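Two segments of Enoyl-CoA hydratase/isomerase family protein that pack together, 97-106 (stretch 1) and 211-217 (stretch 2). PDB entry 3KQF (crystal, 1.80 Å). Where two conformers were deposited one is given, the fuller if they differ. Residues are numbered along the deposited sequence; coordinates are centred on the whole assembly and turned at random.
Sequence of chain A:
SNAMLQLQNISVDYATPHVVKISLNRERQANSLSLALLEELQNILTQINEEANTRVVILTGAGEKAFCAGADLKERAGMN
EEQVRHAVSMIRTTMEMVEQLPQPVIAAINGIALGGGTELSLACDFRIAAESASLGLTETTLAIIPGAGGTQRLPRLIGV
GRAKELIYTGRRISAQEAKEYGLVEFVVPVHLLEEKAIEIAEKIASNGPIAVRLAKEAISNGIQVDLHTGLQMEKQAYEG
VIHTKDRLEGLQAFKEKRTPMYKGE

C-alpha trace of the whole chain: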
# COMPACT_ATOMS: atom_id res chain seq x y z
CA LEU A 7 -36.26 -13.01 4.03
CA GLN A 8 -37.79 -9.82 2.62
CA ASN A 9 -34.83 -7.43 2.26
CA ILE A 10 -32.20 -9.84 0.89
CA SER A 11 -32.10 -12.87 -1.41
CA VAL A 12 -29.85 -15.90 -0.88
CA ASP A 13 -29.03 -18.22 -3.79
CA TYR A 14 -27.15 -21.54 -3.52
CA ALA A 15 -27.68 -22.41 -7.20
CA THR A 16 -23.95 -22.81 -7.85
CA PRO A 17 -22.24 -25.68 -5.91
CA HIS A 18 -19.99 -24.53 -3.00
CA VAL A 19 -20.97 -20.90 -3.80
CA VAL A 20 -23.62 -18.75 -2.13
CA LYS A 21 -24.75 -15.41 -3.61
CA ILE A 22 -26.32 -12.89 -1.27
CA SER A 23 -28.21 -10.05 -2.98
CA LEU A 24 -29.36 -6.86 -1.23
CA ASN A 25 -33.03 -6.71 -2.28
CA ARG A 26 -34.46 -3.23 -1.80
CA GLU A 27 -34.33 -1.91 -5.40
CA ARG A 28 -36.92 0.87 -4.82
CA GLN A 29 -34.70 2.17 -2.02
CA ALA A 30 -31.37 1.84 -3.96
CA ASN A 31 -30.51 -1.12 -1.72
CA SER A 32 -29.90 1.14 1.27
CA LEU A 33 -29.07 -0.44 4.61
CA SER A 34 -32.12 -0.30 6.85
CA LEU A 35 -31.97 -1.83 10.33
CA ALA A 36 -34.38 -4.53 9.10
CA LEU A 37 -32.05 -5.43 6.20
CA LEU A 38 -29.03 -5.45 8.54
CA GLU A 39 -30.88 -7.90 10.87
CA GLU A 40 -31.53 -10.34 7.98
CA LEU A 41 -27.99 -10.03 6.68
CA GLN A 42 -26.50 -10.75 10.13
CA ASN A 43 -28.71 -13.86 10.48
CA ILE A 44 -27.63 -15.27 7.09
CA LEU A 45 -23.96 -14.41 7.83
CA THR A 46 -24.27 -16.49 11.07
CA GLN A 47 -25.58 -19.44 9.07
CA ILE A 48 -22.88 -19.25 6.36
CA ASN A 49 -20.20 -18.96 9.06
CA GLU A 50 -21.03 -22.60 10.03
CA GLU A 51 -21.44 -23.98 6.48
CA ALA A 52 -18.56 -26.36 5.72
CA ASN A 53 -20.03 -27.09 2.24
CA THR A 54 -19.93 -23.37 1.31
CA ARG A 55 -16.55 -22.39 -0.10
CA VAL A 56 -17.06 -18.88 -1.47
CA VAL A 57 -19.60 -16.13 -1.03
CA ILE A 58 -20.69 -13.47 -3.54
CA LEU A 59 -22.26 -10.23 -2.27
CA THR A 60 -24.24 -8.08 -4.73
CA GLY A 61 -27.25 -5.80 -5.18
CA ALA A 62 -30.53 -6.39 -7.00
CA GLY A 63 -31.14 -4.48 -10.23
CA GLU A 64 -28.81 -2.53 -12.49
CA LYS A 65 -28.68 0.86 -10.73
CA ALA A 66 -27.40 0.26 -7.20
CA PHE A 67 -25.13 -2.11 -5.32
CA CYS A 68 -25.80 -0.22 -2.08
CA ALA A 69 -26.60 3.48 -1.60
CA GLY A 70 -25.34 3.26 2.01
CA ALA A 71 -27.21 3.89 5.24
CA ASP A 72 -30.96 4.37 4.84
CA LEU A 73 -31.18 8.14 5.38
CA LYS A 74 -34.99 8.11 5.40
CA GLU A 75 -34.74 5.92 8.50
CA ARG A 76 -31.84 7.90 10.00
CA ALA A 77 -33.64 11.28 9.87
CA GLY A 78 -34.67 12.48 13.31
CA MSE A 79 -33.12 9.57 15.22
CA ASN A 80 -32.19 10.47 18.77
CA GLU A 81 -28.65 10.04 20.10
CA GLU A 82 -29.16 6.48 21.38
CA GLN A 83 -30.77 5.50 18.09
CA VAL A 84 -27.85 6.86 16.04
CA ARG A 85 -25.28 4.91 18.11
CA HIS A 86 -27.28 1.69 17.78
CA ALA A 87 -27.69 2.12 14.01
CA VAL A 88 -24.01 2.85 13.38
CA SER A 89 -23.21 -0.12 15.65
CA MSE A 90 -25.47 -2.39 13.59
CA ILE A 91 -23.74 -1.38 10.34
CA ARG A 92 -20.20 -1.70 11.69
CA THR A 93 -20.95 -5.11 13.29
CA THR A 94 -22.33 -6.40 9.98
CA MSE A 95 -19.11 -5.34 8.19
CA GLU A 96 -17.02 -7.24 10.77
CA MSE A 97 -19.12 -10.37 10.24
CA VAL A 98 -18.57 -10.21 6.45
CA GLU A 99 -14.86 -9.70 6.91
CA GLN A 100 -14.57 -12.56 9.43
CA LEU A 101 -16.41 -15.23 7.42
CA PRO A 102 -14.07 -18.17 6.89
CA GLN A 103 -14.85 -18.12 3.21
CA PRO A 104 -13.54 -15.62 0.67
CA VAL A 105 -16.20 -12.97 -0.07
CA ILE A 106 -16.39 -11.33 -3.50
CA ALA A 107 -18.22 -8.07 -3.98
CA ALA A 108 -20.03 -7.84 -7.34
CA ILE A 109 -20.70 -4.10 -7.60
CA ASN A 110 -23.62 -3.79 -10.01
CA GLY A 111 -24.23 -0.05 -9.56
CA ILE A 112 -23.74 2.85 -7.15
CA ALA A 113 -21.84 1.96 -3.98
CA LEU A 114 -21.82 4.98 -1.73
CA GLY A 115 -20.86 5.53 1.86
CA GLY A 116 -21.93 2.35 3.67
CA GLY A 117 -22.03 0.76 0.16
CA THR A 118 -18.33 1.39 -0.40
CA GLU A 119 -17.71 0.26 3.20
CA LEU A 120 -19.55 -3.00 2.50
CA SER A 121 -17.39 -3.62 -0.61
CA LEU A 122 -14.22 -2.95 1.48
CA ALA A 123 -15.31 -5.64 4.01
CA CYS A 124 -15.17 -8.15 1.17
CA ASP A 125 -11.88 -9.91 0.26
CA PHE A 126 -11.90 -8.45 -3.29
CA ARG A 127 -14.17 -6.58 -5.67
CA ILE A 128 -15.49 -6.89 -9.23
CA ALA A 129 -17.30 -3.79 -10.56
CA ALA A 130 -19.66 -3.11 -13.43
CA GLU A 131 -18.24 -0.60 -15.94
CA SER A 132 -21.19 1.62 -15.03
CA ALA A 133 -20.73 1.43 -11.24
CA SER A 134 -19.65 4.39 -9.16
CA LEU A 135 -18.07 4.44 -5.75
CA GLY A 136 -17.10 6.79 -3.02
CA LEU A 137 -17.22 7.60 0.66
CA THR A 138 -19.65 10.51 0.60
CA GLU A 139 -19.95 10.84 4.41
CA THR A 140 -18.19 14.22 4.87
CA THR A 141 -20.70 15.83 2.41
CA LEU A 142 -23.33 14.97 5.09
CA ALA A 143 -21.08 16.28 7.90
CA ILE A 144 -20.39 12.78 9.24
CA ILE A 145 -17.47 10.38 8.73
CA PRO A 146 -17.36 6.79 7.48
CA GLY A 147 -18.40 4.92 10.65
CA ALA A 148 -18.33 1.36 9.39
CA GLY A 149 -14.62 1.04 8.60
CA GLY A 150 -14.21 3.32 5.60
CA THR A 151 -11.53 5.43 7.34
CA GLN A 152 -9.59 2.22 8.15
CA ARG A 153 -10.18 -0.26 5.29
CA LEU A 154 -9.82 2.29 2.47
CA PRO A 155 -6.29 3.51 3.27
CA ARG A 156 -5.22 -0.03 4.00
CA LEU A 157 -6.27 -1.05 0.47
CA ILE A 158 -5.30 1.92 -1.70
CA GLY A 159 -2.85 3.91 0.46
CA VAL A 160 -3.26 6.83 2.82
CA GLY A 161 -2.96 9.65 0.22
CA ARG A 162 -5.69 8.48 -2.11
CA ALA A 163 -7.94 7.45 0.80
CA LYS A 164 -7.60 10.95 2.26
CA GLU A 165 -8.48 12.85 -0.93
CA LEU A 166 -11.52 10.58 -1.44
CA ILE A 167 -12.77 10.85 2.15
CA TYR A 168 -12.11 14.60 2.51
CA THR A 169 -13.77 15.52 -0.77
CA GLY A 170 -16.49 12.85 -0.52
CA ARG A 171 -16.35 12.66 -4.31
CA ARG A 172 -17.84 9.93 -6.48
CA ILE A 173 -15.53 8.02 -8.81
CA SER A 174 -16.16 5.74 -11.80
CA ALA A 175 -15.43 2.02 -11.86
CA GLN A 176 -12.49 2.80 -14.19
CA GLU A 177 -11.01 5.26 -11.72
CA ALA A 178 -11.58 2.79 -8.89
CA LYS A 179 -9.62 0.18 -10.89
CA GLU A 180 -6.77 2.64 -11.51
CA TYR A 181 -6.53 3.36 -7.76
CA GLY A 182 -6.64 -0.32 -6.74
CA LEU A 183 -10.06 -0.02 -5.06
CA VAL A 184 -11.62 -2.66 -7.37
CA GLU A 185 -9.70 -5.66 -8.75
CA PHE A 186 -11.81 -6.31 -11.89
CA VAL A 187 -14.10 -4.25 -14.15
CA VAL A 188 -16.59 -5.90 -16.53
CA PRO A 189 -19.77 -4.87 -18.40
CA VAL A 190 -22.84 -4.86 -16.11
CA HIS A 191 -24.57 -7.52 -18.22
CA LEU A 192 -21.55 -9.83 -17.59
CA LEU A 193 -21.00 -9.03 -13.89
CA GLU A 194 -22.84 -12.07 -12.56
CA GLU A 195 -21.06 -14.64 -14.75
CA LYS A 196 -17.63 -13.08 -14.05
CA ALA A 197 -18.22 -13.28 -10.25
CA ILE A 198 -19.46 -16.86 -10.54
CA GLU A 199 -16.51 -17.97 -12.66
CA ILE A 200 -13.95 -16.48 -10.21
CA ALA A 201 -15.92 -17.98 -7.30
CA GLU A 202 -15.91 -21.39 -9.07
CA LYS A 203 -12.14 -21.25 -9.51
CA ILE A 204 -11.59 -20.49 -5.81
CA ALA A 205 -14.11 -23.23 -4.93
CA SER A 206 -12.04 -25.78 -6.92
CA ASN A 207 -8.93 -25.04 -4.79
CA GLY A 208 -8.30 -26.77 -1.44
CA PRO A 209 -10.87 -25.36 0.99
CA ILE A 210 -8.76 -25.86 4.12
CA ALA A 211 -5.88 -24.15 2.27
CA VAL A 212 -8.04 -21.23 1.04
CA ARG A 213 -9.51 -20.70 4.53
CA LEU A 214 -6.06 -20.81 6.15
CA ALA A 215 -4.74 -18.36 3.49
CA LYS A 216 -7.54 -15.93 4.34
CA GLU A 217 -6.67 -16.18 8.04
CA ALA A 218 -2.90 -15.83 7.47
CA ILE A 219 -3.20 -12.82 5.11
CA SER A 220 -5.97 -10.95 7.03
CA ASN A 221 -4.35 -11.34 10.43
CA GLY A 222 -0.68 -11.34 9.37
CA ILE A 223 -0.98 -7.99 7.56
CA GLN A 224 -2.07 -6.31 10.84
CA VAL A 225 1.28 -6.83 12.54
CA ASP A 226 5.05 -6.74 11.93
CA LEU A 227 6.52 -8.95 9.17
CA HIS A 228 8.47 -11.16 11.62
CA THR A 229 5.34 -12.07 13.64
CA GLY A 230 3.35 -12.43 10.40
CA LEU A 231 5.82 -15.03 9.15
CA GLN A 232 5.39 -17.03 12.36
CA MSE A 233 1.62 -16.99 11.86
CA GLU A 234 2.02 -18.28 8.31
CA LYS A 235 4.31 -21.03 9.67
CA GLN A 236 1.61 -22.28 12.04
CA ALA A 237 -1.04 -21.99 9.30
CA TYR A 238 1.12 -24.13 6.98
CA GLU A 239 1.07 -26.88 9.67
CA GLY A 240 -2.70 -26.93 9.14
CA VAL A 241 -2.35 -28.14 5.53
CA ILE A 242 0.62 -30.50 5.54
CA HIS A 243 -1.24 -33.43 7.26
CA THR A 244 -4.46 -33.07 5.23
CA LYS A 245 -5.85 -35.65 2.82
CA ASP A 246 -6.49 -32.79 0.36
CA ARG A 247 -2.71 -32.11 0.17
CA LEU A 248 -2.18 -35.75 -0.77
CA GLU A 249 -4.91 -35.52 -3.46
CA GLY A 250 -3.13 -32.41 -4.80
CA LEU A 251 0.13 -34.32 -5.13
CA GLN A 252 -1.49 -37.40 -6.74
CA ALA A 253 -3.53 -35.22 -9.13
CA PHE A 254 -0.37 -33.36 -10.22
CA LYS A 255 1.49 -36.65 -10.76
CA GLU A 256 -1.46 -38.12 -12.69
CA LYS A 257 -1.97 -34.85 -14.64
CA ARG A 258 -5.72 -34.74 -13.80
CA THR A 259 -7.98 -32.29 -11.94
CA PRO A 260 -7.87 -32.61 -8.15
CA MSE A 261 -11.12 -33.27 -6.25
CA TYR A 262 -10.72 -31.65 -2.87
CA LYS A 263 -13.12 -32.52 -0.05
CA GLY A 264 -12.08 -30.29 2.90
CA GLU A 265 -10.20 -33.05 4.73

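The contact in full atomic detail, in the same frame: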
# COMPACT_ATOMS: atom_id res chain seq x y z
N MSE A 97 -18.68 -9.00 10.50
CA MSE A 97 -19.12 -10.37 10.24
C MSE A 97 -18.80 -10.81 8.81
O MSE A 97 -18.45 -11.98 8.59
CB MSE A 97 -20.61 -10.51 10.55
CG MSE A 97 -20.98 -10.28 12.00
SE MSE A 97 -22.92 -10.43 12.26
CE MSE A 97 -23.05 -12.25 11.73
N VAL A 98 -18.91 -9.89 7.85
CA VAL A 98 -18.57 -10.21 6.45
C VAL A 98 -17.09 -10.49 6.36
O VAL A 98 -16.66 -11.50 5.81
CB VAL A 98 -18.86 -9.02 5.48
CG1 VAL A 98 -18.23 -9.29 4.08
CG2 VAL A 98 -20.34 -8.76 5.38
N GLU A 99 -16.30 -9.60 6.96
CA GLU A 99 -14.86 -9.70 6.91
C GLU A 99 -14.36 -10.97 7.57
O GLU A 99 -13.44 -11.61 7.06
CB GLU A 99 -14.25 -8.46 7.57
CG GLU A 99 -12.80 -8.25 7.24
CD GLU A 99 -12.30 -6.89 7.67
OE1 GLU A 99 -11.72 -6.18 6.81
OE2 GLU A 99 -12.52 -6.51 8.84
N GLN A 100 -14.98 -11.36 8.69
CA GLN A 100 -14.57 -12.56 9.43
C GLN A 100 -15.16 -13.91 9.00
O GLN A 100 -14.88 -14.92 9.64
CB GLN A 100 -14.79 -12.32 10.91
CG GLN A 100 -13.91 -11.18 11.43
CD GLN A 100 -14.24 -10.78 12.85
OE1 GLN A 100 -15.05 -11.42 13.51
NE2 GLN A 100 -13.62 -9.70 13.32
N LEU A 101 -15.95 -13.95 7.94
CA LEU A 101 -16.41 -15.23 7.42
C LEU A 101 -15.18 -16.06 7.03
O LEU A 101 -14.19 -15.50 6.53
CB LEU A 101 -17.27 -15.06 6.18
CG LEU A 101 -18.70 -14.64 6.37
CD1 LEU A 101 -19.33 -14.37 5.00
CD2 LEU A 101 -19.46 -15.71 7.17
N PRO A 102 -15.22 -17.38 7.26
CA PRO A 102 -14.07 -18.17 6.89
C PRO A 102 -13.85 -18.21 5.40
O PRO A 102 -12.72 -18.37 4.92
CB PRO A 102 -14.42 -19.58 7.41
CG PRO A 102 -15.86 -19.58 7.64
CD PRO A 102 -16.23 -18.17 7.99
N GLN A 103 -14.93 -18.06 4.65
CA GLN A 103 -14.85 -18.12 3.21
C GLN A 103 -14.42 -16.80 2.58
O GLN A 103 -14.71 -15.74 3.12
CB GLN A 103 -16.21 -18.44 2.60
CG GLN A 103 -16.88 -19.74 3.02
CD GLN A 103 -17.74 -19.63 4.28
OE1 GLN A 103 -17.73 -18.63 4.99
NE2 GLN A 103 -18.51 -20.70 4.54
N PRO A 104 -13.77 -16.87 1.41
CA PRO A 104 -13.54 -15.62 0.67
C PRO A 104 -14.90 -15.00 0.29
O PRO A 104 -15.87 -15.73 -0.01
CB PRO A 104 -12.81 -16.10 -0.59
CG PRO A 104 -12.09 -17.31 -0.17
CD PRO A 104 -13.06 -18.00 0.78
N VAL A 105 -14.98 -13.68 0.27
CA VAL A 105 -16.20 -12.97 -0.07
C VAL A 105 -15.87 -12.01 -1.20
O VAL A 105 -14.92 -11.21 -1.09
CB VAL A 105 -16.79 -12.18 1.17
CG1 VAL A 105 -18.05 -11.41 0.78
CG2 VAL A 105 -17.03 -13.11 2.38
N ILE A 106 -16.59 -12.15 -2.30
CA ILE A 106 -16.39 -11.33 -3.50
C ILE A 106 -17.54 -10.37 -3.63
O ILE A 106 -18.69 -10.78 -3.58
CB ILE A 106 -16.35 -12.23 -4.77
CG1 ILE A 106 -15.27 -13.33 -4.63
CG2 ILE A 106 -16.10 -11.40 -6.00
CD1 ILE A 106 -15.22 -14.34 -5.82
N ALA A 211 -6.98 -25.02 2.70
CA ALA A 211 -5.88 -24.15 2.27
C ALA A 211 -6.36 -22.70 2.02
O ALA A 211 -5.74 -21.74 2.49
CB ALA A 211 -5.22 -24.72 0.99
N VAL A 212 -7.48 -22.56 1.33
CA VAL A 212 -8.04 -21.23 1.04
C VAL A 212 -8.42 -20.53 2.35
O VAL A 212 -8.11 -19.35 2.55
CB VAL A 212 -9.23 -21.30 0.07
CG1 VAL A 212 -9.95 -19.93 -0.05
CG2 VAL A 212 -8.78 -21.79 -1.31
N ARG A 213 -9.10 -21.26 3.24
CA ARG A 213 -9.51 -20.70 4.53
C ARG A 213 -8.31 -20.28 5.37
O ARG A 213 -8.32 -19.21 5.98
CB ARG A 213 -10.40 -21.68 5.31
CG ARG A 213 -11.74 -21.92 4.63
CD ARG A 213 -12.79 -22.49 5.59
NE ARG A 213 -14.09 -22.70 4.95
CZ ARG A 213 -15.24 -22.92 5.59
NH1 ARG A 213 -15.29 -22.91 6.93
NH2 ARG A 213 -16.36 -23.10 4.90
N LEU A 214 -7.29 -21.14 5.41
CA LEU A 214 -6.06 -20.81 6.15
C LEU A 214 -5.32 -19.61 5.51
O LEU A 214 -4.76 -18.77 6.23
CB LEU A 214 -5.15 -22.05 6.26
CG LEU A 214 -5.54 -23.08 7.31
CD1 LEU A 214 -4.76 -24.40 7.13
CD2 LEU A 214 -5.31 -22.51 8.72
N ALA A 215 -5.34 -19.52 4.19
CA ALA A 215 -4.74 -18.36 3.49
C ALA A 215 -5.45 -17.08 3.89
O ALA A 215 -4.81 -16.05 4.14
CB ALA A 215 -4.76 -18.53 1.96
N LYS A 216 -6.79 -17.11 3.93
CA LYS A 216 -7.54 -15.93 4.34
C LYS A 216 -7.14 -15.52 5.75
O LYS A 216 -6.87 -14.36 6.01
CB LYS A 216 -9.07 -16.15 4.22
CG LYS A 216 -9.88 -14.95 4.74
CD LYS A 216 -11.35 -14.97 4.43
CE LYS A 216 -12.04 -13.67 4.90
NZ LYS A 216 -13.48 -13.66 4.52
N GLU A 217 -7.06 -16.49 6.67
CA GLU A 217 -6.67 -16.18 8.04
C GLU A 217 -5.24 -15.64 8.13
O GLU A 217 -4.99 -14.66 8.83
CB GLU A 217 -6.83 -17.41 8.94
CG GLU A 217 -8.29 -17.75 9.18
CD GLU A 217 -8.47 -18.94 10.12
OE1 GLU A 217 -7.82 -19.99 9.91
OE2 GLU A 217 -9.29 -18.83 11.06
O HOH W 1 -10.74 -18.22 6.84

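What holds the helix of stretch 2 to the turn of stretch 1? The chief polar link is Lys216, whose CA-to-CB bond points toward stretch 1 and whose four chi angles are all t, so the fully extended chain carries its ammonium group in among backbone carbonyls. Lys216 NZ donates to Leu101 O at 2.8 Å and to Gln103 O at 2.8 Å, and makes a weak hydrogen bond to Glu99 O at 3.3 Å. All three acceptors are main-chain oxygens: Glu99 is helical, while Leu101 and Gln103 lie in the loop that leads to the strand at Val105. One side chain thus ties together three points of the backbone in stretch 1.

Does Arg213 make a similar polar link? It does not. Gln103 NE2 and Arg213 NH2 lie 3.2 Å apart, but both are donors, so no hydrogen bond joins them. The contact is one of packing: Pro102 CG and Gln103 CD sit over one face of the guanidinium, with Pro102 CG 3.5 Å from Arg213 NH1. NE2 and NH2 each find hydrogen-bond partners elsewhere in the structure.

Where do apolar groups meet? Pro104 CG touches Val212 CG1 at 3.4 Å, a close approach, and both residues are buried. Val212 and Lys216 are four residues apart, about one helical turn, so both CA-to-CB bonds point toward stretch 1; Lys216 N donates to Val212 O at 2.9 Å, as is usual within a helix. The lysine chain also packs against the backbone, with Lys216 CD 3.7 Å from Pro102 O, a van der Waals contact with a polar atom.

Does water take part? One molecule bridges the two backbones, donating to Pro102 O at 2.8 Å and to Arg213 O at 2.8 Å. It links two carbonyls that, both being acceptors, could not hydrogen-bond to each other.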